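Local coordinates for PBP domain-containing protein (Vibrio parahaemolyticus, PDB 3MUQ), which is of unknown function but belongs to the periplasmic-binding-protein superfamily and is probably exported by a signal peptide, consistent with binding a small ligand outside the cytoplasm, at residues A[92-95]-A[96-100]; A[101-104]-A[105-108]; A[129-132]-A[133-137]; A[142-145]-A[146-149]; A[169-172]-A[173-176]. All blocks are in the same frame, centred on the assembly; numbering follows the deposited sequence.

Contact 1. Residues A[92-95]-A[96-100]; sequences KADP and AKIKD
D94 reaches across its own loop to the backbone of I98. Its bond to CB neither faces residues 96-100 nor leaves them, but the carboxylate beyond it reaches them. CG is anti to the backbone N (chi1 -175°), and this brings the carboxylate alongside the amide of I98. CG comes within 3.7 Å of K97 CA. OD1 then accepts from I98 N at 3.0 Å, with an N-H...O angle of 162°. The amide meets OD1 on the syn side, close to the carboxylate plane. OD1 has a second partner in the OH of Y167, so two donors grip this oxygen, and the CG1 of I98 packs beside it. OD2 lies toward K99 N, but its modelled place is less sure and little should be built on that bond. The backbone of D94 is also used. K97 N donates to D94 O at 2.8 Å, the bond that closes the turn. The K97 side chain bends back to the same carbonyl, with K97 CD 3.3 Å from D94 O. Its NZ makes only a weak bond to A93 O, at 3.5 Å. The I98 side chain also packs on L187 and F188 of strand 185-188 and on V107 of helix 104-113. D94 to K97 form a type I beta turn with P95 and A96 at its corners, and the D94 carboxylate ties it to the residue just after it.

Contact 2. Residues A[101-104]-A[105-108]; sequences DESV and LDVF
S103 and D106 meet at the start of helix 104-113, where the capping bond is made. S103 is the N-cap residue. Its OG accepts from D106 N at 3.0 Å, with an N-H...O angle of 166°. OG sits between the backbone N and the carbonyl carbon (chi1 72°), which turns it toward the first turn of the helix. The D106 carboxylate lies beside the hydroxyl, with D106 CG 3.3 Å from S103 OG.

Two backbone bonds begin the regular helix. V107 N donates to S103 O at 3.2 Å, and F108 N donates to V104 O at 2.9 Å.

There are two main apolar contacts. V104 and F108 run side by side, one turn apart, and point the same way. V104 CG2 touches the ring of F108 at CE1, 3.7 Å away. Ahead of the helix, D101 CB packs on V107 CG2 at 3.8 Å.

Charge gathers near the cap. E102 OE1 and D106 OD2 are 4.5 Å apart, and D101 OD2 lies close to E110. E102 is poorly ordered. Several acidic groups near a helix N terminus probably interact well with the helix dipole, while disfavouring one another.

D191, from the loop after strand 185-188, takes the amide of V104. V104 and V107 face F188 of strand 185-188. L105 and F108 turn to helix 126-138, where the F108 ring meets that of W135.

Contact 3. Residues A[129-132]-A[133-137]; sequences KKEM and GFWAQ
W135 is tied to E131 by a side-chain bond one turn along the helix, in addition to the backbone bond between them. W135 NE1 donates to E131 OE2 at 2.9 Å, with an N-H...O angle of 142°. The oxygen lies in the indole plane and offers its anti lone pair. The carboxylate and ring planes stand 76° apart. OE2 also takes the OH of Y147, and OE1 takes the hydroxyl of S120, so the carboxylate is held at both oxygens. E131 starts with an extended first torsion (chi1 172°), and the chain bends at chi2 to bring OE2 to the indole edge. M132 is a selenomethionine. Its Met-aromatic contact with W135 is doubtful, because the end of the side chain is modelled too close to the indole. On another side of the helix, K130 CE touches F134 CZ at 3.4 Å.

Backbone bonds from G133 to K129 and from A136 to M132 keep the turns regular. Helix 126-138 is the crossover of the beta-alpha-beta unit between strands 118-120 and 147-149. F134 packs on L105 of helix 104-113 and on M169 of strand 168-171. W135 packs on A112 of helix 104-113.

Contact 4. Residues A[142-145]-A[146-149]; sequences PNFG and GYRS
P142 lays its CB over the ring of Y147. The carbon lies 3.5 Å from the ring centroid and only 10° off the ring normal, a clear CH-pi contact over the middle of the face. P142 O also comes near the ring, 3.4 Å from Y147 CD2. F144 comes next in the contact. Its CG is flanked by both the N and the C of its own backbone (chi1 52°), which lets one face of the ring receive Y147 CB. That carbon stands over the centre of the face, 3.7 Å from the F144 ring centroid, as a second CH-pi contact. The two rings meet edge to face and offset. The edge of Y147 points at the face of F144, with centroids 5.5 Å apart and planes at 65°. F144 also packs on I111 and A112 of helix 104-113. F144 to Y147 make a type I beta turn that leads into strand 147-149, the second strand of a beta-alpha-beta crossover. Its bond runs from Y147 N to F144 O at 3.0 Å. A water donates to F144 O and to Y147 O, so F144 O has two donors. G145 takes the first corner of the turn, and G146, the other, gives its amide to the side chain of N115.

Contact 5. Residues A[169-172]-A[173-176]; sequences MSDR and GTWL
The chain passes from strand 168-171 straight into helix 172-178 at D171, and L176 N donates to R172 O at 2.9 Å as the first full-strength helical bond. The bond before it, from W175 N to D171 O, is weak at 3.4 Å. D171 is the N-cap. A chi1 of 65° folds its CG back between the two arms of its own main chain, and the carboxylate meets T174. T174 takes both oxygens. T174 OG1 donates to D171 OD1 at 2.6 Å, on the syn lone pair. T174 N donates to D171 OD2 at 2.7 Å, with an N-H...O angle of 151°, and comes from above the carboxylate plane. The two side chains cross at about a right angle. S170 OG donates to D171 O at 2.8 Å, so that carbonyl has a second donor.

At CB, R172 points away from residues 173-176. Its CG touches L176 CD1 at 4.0 Å, and its guanidinium makes a salt bridge with D85 of strand 78-90 and a hydrogen bond with Q189. N225, P226 and W222, all of the second subunit, pack on R172, D171 and L176 respectively. Two donors from one threonine hold the D171 carboxylate in a fixed rotation. A negative group at the helix start, bound in this way, is probably further stabilised by the helix dipole.

The five contacts follow one another along the chain, and none nests in or crosses another. Contact 1 turns the loop after strand 78-90. Contact 2 ends that loop and starts helix 104-113, and I98 of the first packs on V107 of the second. Contact 3 lies in helix 126-138, whose F134 and W135 meet L105 and F108 of contact 2. Contact 4 turns the chain from that helix into strand 147-149. It joins contact 3 through Y147 on E131 and P142 on W135. Contact 5 passes from strand 168-171 to helix 172-178. M169 carries it to contact 3, while its helix start faces the second subunit.

Contact 1. Residues A[92-95]-A[96-100]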
loop_
_atom_site.group_PDB
_atom_site.type_symbol
_atom_site.label_atom_id
_atom_site.label_comp_id
_atom_site.label_asym_id
_atom_site.label_seq_id
_atom_site.Cartn_x
_atom_site.Cartn_y
_atom_site.Cartn_z
ATOM N N LYS A 92 16.629 -2.218 26.997
ATOM C CA LYS A 92 17.905 -2.629 26.437
ATOM C C LYS A 92 18.488 -3.813 27.224
ATOM O O LYS A 92 19.108 -4.704 26.655
ATOM C CB LYS A 92 18.881 -1.450 26.406
ATOM C CG LYS A 92 20.154 -1.724 25.614
ATOM C CD LYS A 92 21.094 -0.525 25.625
ATOM C CE LYS A 92 21.923 -0.456 24.344
ATOM N NZ LYS A 92 22.487 -1.781 23.947
ATOM N N ALA A 93 18.260 -3.824 28.532
ATOM C CA ALA A 93 18.793 -4.869 29.397
ATOM C C ALA A 93 18.061 -6.219 29.283
ATOM O O ALA A 93 18.548 -7.222 29.783
ATOM C CB ALA A 93 18.816 -4.385 30.855
ATOM N N ASP A 94 16.886 -6.240 28.655
ATOM C CA ASP A 94 16.212 -7.499 28.329
ATOM C C ASP A 94 16.150 -8.491 29.498
ATOM O O ASP A 94 16.672 -9.604 29.413
ATOM C CB ASP A 94 16.916 -8.151 27.148
ATOM C CG ASP A 94 16.223 -9.402 26.657
ATOM O OD1 ASP A 94 15.013 -9.594 26.922
ATOM O OD2 ASP A 94 16.903 -10.199 25.983
ATOM N N PRO A 95 15.468 -8.104 30.575
ATOM C CA PRO A 95 15.458 -8.895 31.809
ATOM C C PRO A 95 14.800 -10.263 31.657
ATOM O O PRO A 95 15.105 -11.152 32.455
ATOM C CB PRO A 95 14.663 -8.013 32.781
ATOM C CG PRO A 95 13.803 -7.177 31.900
ATOM C CD PRO A 95 14.641 -6.892 30.688
ATOM N N ALA A 96 13.921 -10.443 30.672
ATOM C CA ALA A 96 13.344 -11.770 30.438
ATOM C C ALA A 96 14.230 -12.634 29.545
ATOM O O ALA A 96 13.908 -13.793 29.270
ATOM C CB ALA A 96 11.930 -11.666 29.843
ATOM N N LYS A 97 15.336 -12.061 29.084
ATOM C CA LYS A 97 16.250 -12.760 28.191
ATOM C C LYS A 97 15.534 -13.358 26.970
ATOM O O LYS A 97 15.681 -14.544 26.672
ATOM C CB LYS A 97 17.025 -13.858 28.943
ATOM C CG LYS A 97 17.717 -13.404 30.235
ATOM C CD LYS A 97 18.600 -12.190 29.999
ATOM C CE LYS A 97 19.090 -11.579 31.308
ATOM N NZ LYS A 97 19.732 -10.245 31.084
ATOM N N ILE A 98 14.768 -12.541 26.253
ATOM C CA ILE A 98 14.096 -13.029 25.049
ATOM C C ILE A 98 14.908 -12.765 23.787
ATOM O O ILE A 98 14.599 -13.306 22.721
ATOM C CB ILE A 98 12.738 -12.341 24.833
ATOM C CG1 ILE A 98 12.958 -10.879 24.428
ATOM C CG2 ILE A 98 11.870 -12.485 26.063
ATOM C CD1 ILE A 98 11.976 -10.360 23.440
ATOM N N LYS A 99 15.925 -11.917 23.915
ATOM C CA LYS A 99 16.706 -11.406 22.784
ATOM C C LYS A 99 17.156 -12.471 21.776
ATOM O O LYS A 99 17.234 -12.206 20.573
ATOM C CB LYS A 99 17.920 -10.631 23.306
ATOM C CG LYS A 99 18.546 -9.670 22.315
ATOM C CD LYS A 99 19.764 -8.988 22.925
ATOM C CE LYS A 99 20.523 -8.145 21.901
ATOM N NZ LYS A 99 19.807 -6.896 21.504
ATOM N N ASP A 100 17.451 -13.675 22.258
ATOM C CA ASP A 100 17.958 -14.712 21.371
ATOM C C ASP A 100 17.022 -15.908 21.234
ATOM O O ASP A 100 17.476 -17.014 20.941
ATOM C CB ASP A 100 19.330 -15.193 21.843
ATOM C CG ASP A 100 20.357 -14.083 21.880
ATOM O OD1 ASP A 100 20.274 -13.161 21.041
ATOM O OD2 ASP A 100 21.252 -14.133 22.751
#

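Contact 2. Residues A[101-104]-A[105-108]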
loop_
_atom_site.group_PDB
_atom_site.type_symbol
_atom_site.label_atom_id
_atom_site.label_comp_id
_atom_site.label_asym_id
_atom_site.label_seq_id
_atom_site.Cartn_x
_atom_site.Cartn_y
_atom_site.Cartn_z
ATOM N N ASP A 101 15.725 -15.702 21.445
ATOM C CA ASP A 101 14.770 -16.796 21.293
ATOM C C ASP A 101 14.533 -17.082 19.821
ATOM O O ASP A 101 14.860 -16.260 18.968
ATOM C CB ASP A 101 13.460 -16.495 22.017
ATOM C CG ASP A 101 13.620 -16.504 23.522
ATOM O OD1 ASP A 101 14.776 -16.606 23.995
ATOM O OD2 ASP A 101 12.597 -16.411 24.233
ATOM N N GLU A 102 13.974 -18.254 19.530
ATOM C CA GLU A 102 13.822 -18.714 18.153
ATOM C C GLU A 102 12.526 -18.248 17.516
ATOM O O GLU A 102 12.520 -17.802 16.371
ATOM C CB GLU A 102 13.890 -20.237 18.089
ATOM C CG GLU A 102 15.260 -20.812 18.367
ATOM C CD GLU A 102 15.220 -22.317 18.544
ATOM O OE1 GLU A 102 15.092 -22.775 19.703
ATOM O OE2 GLU A 102 15.309 -23.041 17.527
ATOM N N SER A 103 11.425 -18.374 18.250
ATOM C CA SER A 103 10.125 -17.987 17.724
ATOM C C SER A 103 9.510 -16.905 18.591
ATOM O O SER A 103 9.946 -16.686 19.718
ATOM C CB SER A 103 9.189 -19.189 17.651
ATOM O OG SER A 103 8.766 -19.584 18.942
ATOM N N VAL A 104 8.502 -16.221 18.062
ATOM C CA VAL A 104 7.822 -15.202 18.833
ATOM C C VAL A 104 6.957 -15.883 19.898
ATOM O O VAL A 104 6.669 -15.304 20.954
ATOM C CB VAL A 104 6.981 -14.256 17.936
ATOM C CG1 VAL A 104 5.882 -15.016 17.225
ATOM C CG2 VAL A 104 6.398 -13.120 18.756
ATOM N N LEU A 105 6.553 -17.127 19.643
ATOM C CA LEU A 105 5.783 -17.846 20.653
ATOM C C LEU A 105 6.659 -18.168 21.878
ATOM O O LEU A 105 6.200 -18.064 23.012
ATOM C CB LEU A 105 5.117 -19.097 20.074
ATOM C CG LEU A 105 4.147 -18.893 18.904
ATOM C CD1 LEU A 105 3.419 -20.192 18.637
ATOM C CD2 LEU A 105 3.134 -17.784 19.167
ATOM N N ASP A 106 7.923 -18.525 21.652
ATOM C CA ASP A 106 8.879 -18.647 22.754
ATOM C C ASP A 106 9.017 -17.326 23.517
ATOM O O ASP A 106 9.078 -17.301 24.756
ATOM C CB ASP A 106 10.254 -19.090 22.245
ATOM C CG ASP A 106 10.257 -20.525 21.753
ATOM O OD1 ASP A 106 9.323 -21.278 22.119
ATOM O OD2 ASP A 106 11.188 -20.897 20.999
ATOM N N VAL A 107 9.069 -16.228 22.775
ATOM C CA VAL A 107 9.177 -14.917 23.395
ATOM C C VAL A 107 7.979 -14.637 24.316
ATOM O O VAL A 107 8.153 -14.254 25.476
ATOM C CB VAL A 107 9.356 -13.780 22.352
ATOM C CG1 VAL A 107 9.274 -12.439 23.034
ATOM C CG2 VAL A 107 10.705 -13.924 21.610
ATOM N N PHE A 108 6.767 -14.844 23.817
ATOM C CA PHE A 108 5.577 -14.625 24.647
ATOM C C PHE A 108 5.575 -15.512 25.896
ATOM O O PHE A 108 5.369 -15.028 27.009
ATOM C CB PHE A 108 4.292 -14.801 23.828
ATOM C CG PHE A 108 3.888 -13.565 23.063
ATOM C CD1 PHE A 108 4.818 -12.872 22.304
ATOM C CD2 PHE A 108 2.581 -13.095 23.104
ATOM C CE1 PHE A 108 4.449 -11.726 21.598
ATOM C CE2 PHE A 108 2.200 -11.961 22.398
ATOM C CZ PHE A 108 3.130 -11.274 21.651
#

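Contact 3. Residues A[129-132]-A[133-137]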
loop_
_atom_site.group_PDB
_atom_site.type_symbol
_atom_site.label_atom_id
_atom_site.label_comp_id
_atom_site.label_asym_id
_atom_site.label_seq_id
_atom_site.Cartn_x
_atom_site.Cartn_y
_atom_site.Cartn_z
ATOM N N LYS A 129 -5.608 -7.392 18.309
ATOM C CA LYS A 129 -6.067 -8.721 17.900
ATOM C C LYS A 129 -4.893 -9.641 17.590
ATOM O O LYS A 129 -4.885 -10.819 17.954
ATOM C CB LYS A 129 -6.940 -8.646 16.644
ATOM C CG LYS A 129 -8.141 -7.752 16.755
ATOM C CD LYS A 129 -9.194 -8.333 17.642
ATOM C CE LYS A 129 -10.530 -7.670 17.350
ATOM N NZ LYS A 129 -11.564 -8.212 18.262
ATOM N N LYS A 130 -3.906 -9.109 16.888
ATOM C CA LYS A 130 -2.745 -9.912 16.568
ATOM C C LYS A 130 -1.978 -10.346 17.828
ATOM O O LYS A 130 -1.482 -11.472 17.907
ATOM C CB LYS A 130 -1.814 -9.177 15.614
ATOM C CG LYS A 130 -0.552 -9.975 15.350
ATOM C CD LYS A 130 0.101 -9.602 14.046
ATOM C CE LYS A 130 1.065 -10.693 13.591
ATOM N NZ LYS A 130 0.392 -11.783 12.833
ATOM N N GLU A 131 -1.868 -9.456 18.808
ATOM C CA GLU A 131 -1.199 -9.822 20.045
ATOM C C GLU A 131 -1.958 -10.969 20.712
ATOM O O GLU A 131 -1.353 -11.941 21.184
ATOM C CB GLU A 131 -1.116 -8.633 20.995
ATOM C CG GLU A 131 -0.603 -9.011 22.377
ATOM C CD GLU A 131 -1.312 -8.256 23.468
ATOM O OE1 GLU A 131 -1.906 -7.202 23.151
ATOM O OE2 GLU A 131 -1.302 -8.723 24.630
HETATM N N MSE A 132 -3.283 -10.852 20.739
HETATM C CA MSE A 132 -4.142 -11.866 21.362
HETATM C C MSE A 132 -4.073 -13.218 20.665
HETATM O O MSE A 132 -4.193 -14.267 21.304
HETATM C CB MSE A 132 -5.581 -11.371 21.456
HETATM C CG MSE A 132 -5.711 -10.047 22.218
HETATM SE SE MSE A 132 -4.906 -10.049 24.025
HETATM C CE MSE A 132 -3.094 -10.438 23.612
ATOM N N GLY A 133 -3.874 -13.189 19.355
ATOM C CA GLY A 133 -3.704 -14.410 18.596
ATOM C C GLY A 133 -2.475 -15.174 19.043
ATOM O O GLY A 133 -2.507 -16.394 19.166
ATOM N N PHE A 134 -1.380 -14.463 19.282
ATOM C CA PHE A 134 -0.160 -15.126 19.710
ATOM C C PHE A 134 -0.351 -15.738 21.088
ATOM O O PHE A 134 0.051 -16.869 21.321
ATOM C CB PHE A 134 1.027 -14.167 19.713
ATOM C CG PHE A 134 1.463 -13.730 18.345
ATOM C CD1 PHE A 134 1.327 -14.577 17.256
ATOM C CD2 PHE A 134 2.027 -12.478 18.150
ATOM C CE1 PHE A 134 1.736 -14.182 15.998
ATOM C CE2 PHE A 134 2.434 -12.071 16.890
ATOM C CZ PHE A 134 2.292 -12.926 15.812
ATOM N N TRP A 135 -0.969 -14.999 22.005
ATOM C CA TRP A 135 -1.252 -15.573 23.315
ATOM C C TRP A 135 -2.064 -16.847 23.143
ATOM O O TRP A 135 -1.760 -17.860 23.763
ATOM C CB TRP A 135 -1.977 -14.594 24.253
ATOM C CG TRP A 135 -1.111 -13.461 24.755
ATOM C CD1 TRP A 135 -1.330 -12.132 24.577
ATOM C CD2 TRP A 135 0.121 -13.565 25.487
ATOM N NE1 TRP A 135 -0.322 -11.390 25.150
ATOM C CE2 TRP A 135 0.580 -12.246 25.722
ATOM C CE3 TRP A 135 0.879 -14.639 25.965
ATOM C CZ2 TRP A 135 1.758 -11.975 26.412
ATOM C CZ3 TRP A 135 2.043 -14.369 26.659
ATOM C CH2 TRP A 135 2.479 -13.049 26.869
ATOM N N ALA A 136 -3.090 -16.801 22.299
ATOM C CA ALA A 136 -3.928 -17.984 22.078
ATOM C C ALA A 136 -3.089 -19.158 21.566
ATOM O O ALA A 136 -3.246 -20.283 22.028
ATOM C CB ALA A 136 -5.077 -17.679 21.125
ATOM N N GLN A 137 -2.180 -18.889 20.635
ATOM C CA GLN A 137 -1.303 -19.939 20.118
ATOM C C GLN A 137 -0.355 -20.510 21.166
ATOM O O GLN A 137 0.002 -21.681 21.099
ATOM C CB GLN A 137 -0.497 -19.439 18.930
ATOM C CG GLN A 137 -1.333 -19.212 17.686
ATOM C CD GLN A 137 -0.560 -18.490 16.611
ATOM O OE1 GLN A 137 0.470 -18.977 16.138
ATOM N NE2 GLN A 137 -1.043 -17.310 16.221
#

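Contact 4. Residues A[142-145]-A[146-149]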
loop_
_atom_site.group_PDB
_atom_site.type_symbol
_atom_site.label_atom_id
_atom_site.label_comp_id
_atom_site.label_asym_id
_atom_site.label_seq_id
_atom_site.Cartn_x
_atom_site.Cartn_y
_atom_site.Cartn_z
ATOM N N PRO A 142 -3.188 -14.277 29.034
ATOM C CA PRO A 142 -2.360 -13.167 29.509
ATOM C C PRO A 142 -2.893 -12.684 30.848
ATOM O O PRO A 142 -3.588 -11.669 30.909
ATOM C CB PRO A 142 -2.564 -12.087 28.442
ATOM C CG PRO A 142 -3.295 -12.758 27.318
ATOM C CD PRO A 142 -4.066 -13.869 27.933
ATOM N N ASN A 143 -2.570 -13.415 31.910
ATOM C CA ASN A 143 -3.080 -13.105 33.242
ATOM C C ASN A 143 -1.984 -12.810 34.251
ATOM O O ASN A 143 -2.265 -12.468 35.399
ATOM C CB ASN A 143 -3.937 -14.260 33.760
ATOM C CG ASN A 143 -5.380 -14.128 33.360
ATOM O OD1 ASN A 143 -5.948 -13.034 33.399
ATOM N ND2 ASN A 143 -5.989 -15.239 32.968
ATOM N N PHE A 144 -0.734 -12.963 33.830
ATOM C CA PHE A 144 0.378 -12.770 34.743
ATOM C C PHE A 144 0.408 -11.356 35.323
ATOM O O PHE A 144 -0.075 -10.400 34.699
ATOM C CB PHE A 144 1.720 -13.168 34.094
ATOM C CG PHE A 144 1.990 -12.515 32.755
ATOM C CD1 PHE A 144 2.854 -11.437 32.661
ATOM C CD2 PHE A 144 1.408 -13.010 31.588
ATOM C CE1 PHE A 144 3.125 -10.841 31.436
ATOM C CE2 PHE A 144 1.674 -12.420 30.349
ATOM C CZ PHE A 144 2.530 -11.334 30.279
ATOM N N GLY A 145 0.962 -11.235 36.525
ATOM C CA GLY A 145 1.083 -9.945 37.181
ATOM C C GLY A 145 1.626 -8.849 36.277
ATOM O O GLY A 145 1.056 -7.756 36.211
ATOM N N GLY A 146 2.727 -9.129 35.580
ATOM C CA GLY A 146 3.341 -8.107 34.740
ATOM C C GLY A 146 2.498 -7.579 33.583
ATOM O O GLY A 146 2.817 -6.538 32.995
ATOM N N TYR A 147 1.409 -8.276 33.266
ATOM C CA TYR A 147 0.616 -7.957 32.085
ATOM C C TYR A 147 -0.311 -6.770 32.297
ATOM O O TYR A 147 -1.167 -6.802 33.174
ATOM C CB TYR A 147 -0.189 -9.174 31.631
ATOM C CG TYR A 147 -0.908 -8.976 30.307
ATOM C CD1 TYR A 147 -0.241 -9.133 29.097
ATOM C CD2 TYR A 147 -2.255 -8.647 30.269
ATOM C CE1 TYR A 147 -0.897 -8.954 27.882
ATOM C CE2 TYR A 147 -2.912 -8.463 29.061
ATOM C CZ TYR A 147 -2.235 -8.621 27.874
ATOM O OH TYR A 147 -2.909 -8.448 26.672
ATOM N N ARG A 148 -0.141 -5.727 31.482
ATOM C CA ARG A 148 -0.941 -4.510 31.617
ATOM C C ARG A 148 -1.618 -4.099 30.308
ATOM O O ARG A 148 -0.951 -3.786 29.324
ATOM C CB ARG A 148 -0.073 -3.366 32.137
ATOM C CG ARG A 148 0.424 -3.594 33.547
ATOM C CD ARG A 148 1.276 -2.440 34.017
ATOM N NE ARG A 148 0.487 -1.287 34.443
ATOM C CZ ARG A 148 0.282 -0.955 35.713
ATOM N NH1 ARG A 148 0.803 -1.694 36.682
ATOM N NH2 ARG A 148 -0.440 0.114 36.017
ATOM N N SER A 149 -2.942 -4.086 30.325
ATOM C CA SER A 149 -3.771 -3.760 29.175
ATOM C C SER A 149 -4.284 -2.334 29.359
ATOM O O SER A 149 -5.236 -2.106 30.101
ATOM C CB SER A 149 -4.941 -4.755 29.106
ATOM O OG SER A 149 -5.688 -4.616 27.910
HETATM O O HOH W 1 -2.302 -8.745 34.824
#

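Contact 5. Residues A[169-172]-A[173-176]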
loop_
_atom_site.group_PDB
_atom_site.type_symbol
_atom_site.label_atom_id
_atom_site.label_comp_id
_atom_site.label_asym_id
_atom_site.label_seq_id
_atom_site.Cartn_x
_atom_site.Cartn_y
_atom_site.Cartn_z
HETATM N N MSE A 169 4.571 -5.449 21.743
HETATM C CA MSE A 169 4.642 -5.675 20.300
HETATM C C MSE A 169 4.157 -4.441 19.557
HETATM O O MSE A 169 3.045 -3.961 19.796
HETATM C CB MSE A 169 3.776 -6.864 19.894
HETATM C CG MSE A 169 3.909 -7.219 18.417
HETATM SE SE MSE A 169 2.762 -8.715 17.960
HETATM C CE MSE A 169 1.070 -7.775 17.779
ATOM N N SER A 170 4.981 -3.932 18.654
ATOM C CA SER A 170 4.637 -2.717 17.914
ATOM C C SER A 170 4.738 -2.930 16.421
ATOM O O SER A 170 5.539 -3.748 15.971
ATOM C CB SER A 170 5.612 -1.607 18.282
ATOM O OG SER A 170 5.295 -0.401 17.613
ATOM N N ASP A 171 3.959 -2.187 15.637
ATOM C CA ASP A 171 4.240 -2.153 14.211
ATOM C C ASP A 171 5.554 -1.400 14.084
ATOM O O ASP A 171 5.835 -0.510 14.889
ATOM C CB ASP A 171 3.150 -1.417 13.451
ATOM C CG ASP A 171 3.091 0.043 13.823
ATOM O OD1 ASP A 171 2.405 0.379 14.820
ATOM O OD2 ASP A 171 3.739 0.849 13.124
ATOM N N ARG A 172 6.375 -1.744 13.097
ATOM C CA ARG A 172 7.667 -1.074 12.968
ATOM C C ARG A 172 7.549 0.443 12.757
ATOM O O ARG A 172 8.392 1.217 13.217
ATOM C CB ARG A 172 8.507 -1.686 11.841
ATOM C CG ARG A 172 9.999 -1.285 11.928
ATOM C CD ARG A 172 10.844 -1.860 10.772
ATOM N NE ARG A 172 10.656 -3.302 10.600
ATOM C CZ ARG A 172 11.469 -4.220 11.114
ATOM N NH1 ARG A 172 12.520 -3.840 11.828
ATOM N NH2 ARG A 172 11.222 -5.514 10.932
ATOM N N GLY A 173 6.523 0.867 12.033
ATOM C CA GLY A 173 6.340 2.289 11.769
ATOM C C GLY A 173 6.243 3.156 13.020
ATOM O O GLY A 173 6.881 4.215 13.123
ATOM N N THR A 174 5.416 2.736 13.969
ATOM C CA THR A 174 5.212 3.559 15.144
ATOM C C THR A 174 6.507 3.547 15.945
ATOM O O THR A 174 6.943 4.579 16.467
ATOM C CB THR A 174 4.009 3.088 15.989
ATOM O OG1 THR A 174 2.885 2.900 15.123
ATOM C CG2 THR A 174 3.650 4.151 17.048
ATOM N N TRP A 175 7.143 2.384 15.988
ATOM C CA TRP A 175 8.433 2.238 16.669
ATOM C C TRP A 175 9.466 3.237 16.154
ATOM O O TRP A 175 10.140 3.887 16.937
ATOM C CB TRP A 175 8.988 0.821 16.488
ATOM C CG TRP A 175 10.462 0.771 16.778
ATOM C CD1 TRP A 175 11.474 0.532 15.889
ATOM C CD2 TRP A 175 11.084 1.024 18.035
ATOM N NE1 TRP A 175 12.692 0.599 16.532
ATOM C CE2 TRP A 175 12.477 0.901 17.849
ATOM C CE3 TRP A 175 10.596 1.328 19.312
ATOM C CZ2 TRP A 175 13.389 1.076 18.890
ATOM C CZ3 TRP A 175 11.502 1.499 20.343
ATOM C CH2 TRP A 175 12.884 1.365 20.126
ATOM N N LEU A 176 9.587 3.351 14.833
ATOM C CA LEU A 176 10.603 4.229 14.237
ATOM C C LEU A 176 10.331 5.699 14.528
ATOM O O LEU A 176 11.263 6.473 14.778
ATOM C CB LEU A 176 10.708 4.015 12.717
ATOM C CG LEU A 176 11.172 2.634 12.255
ATOM C CD1 LEU A 176 10.973 2.448 10.737
ATOM C CD2 LEU A 176 12.629 2.419 12.641
#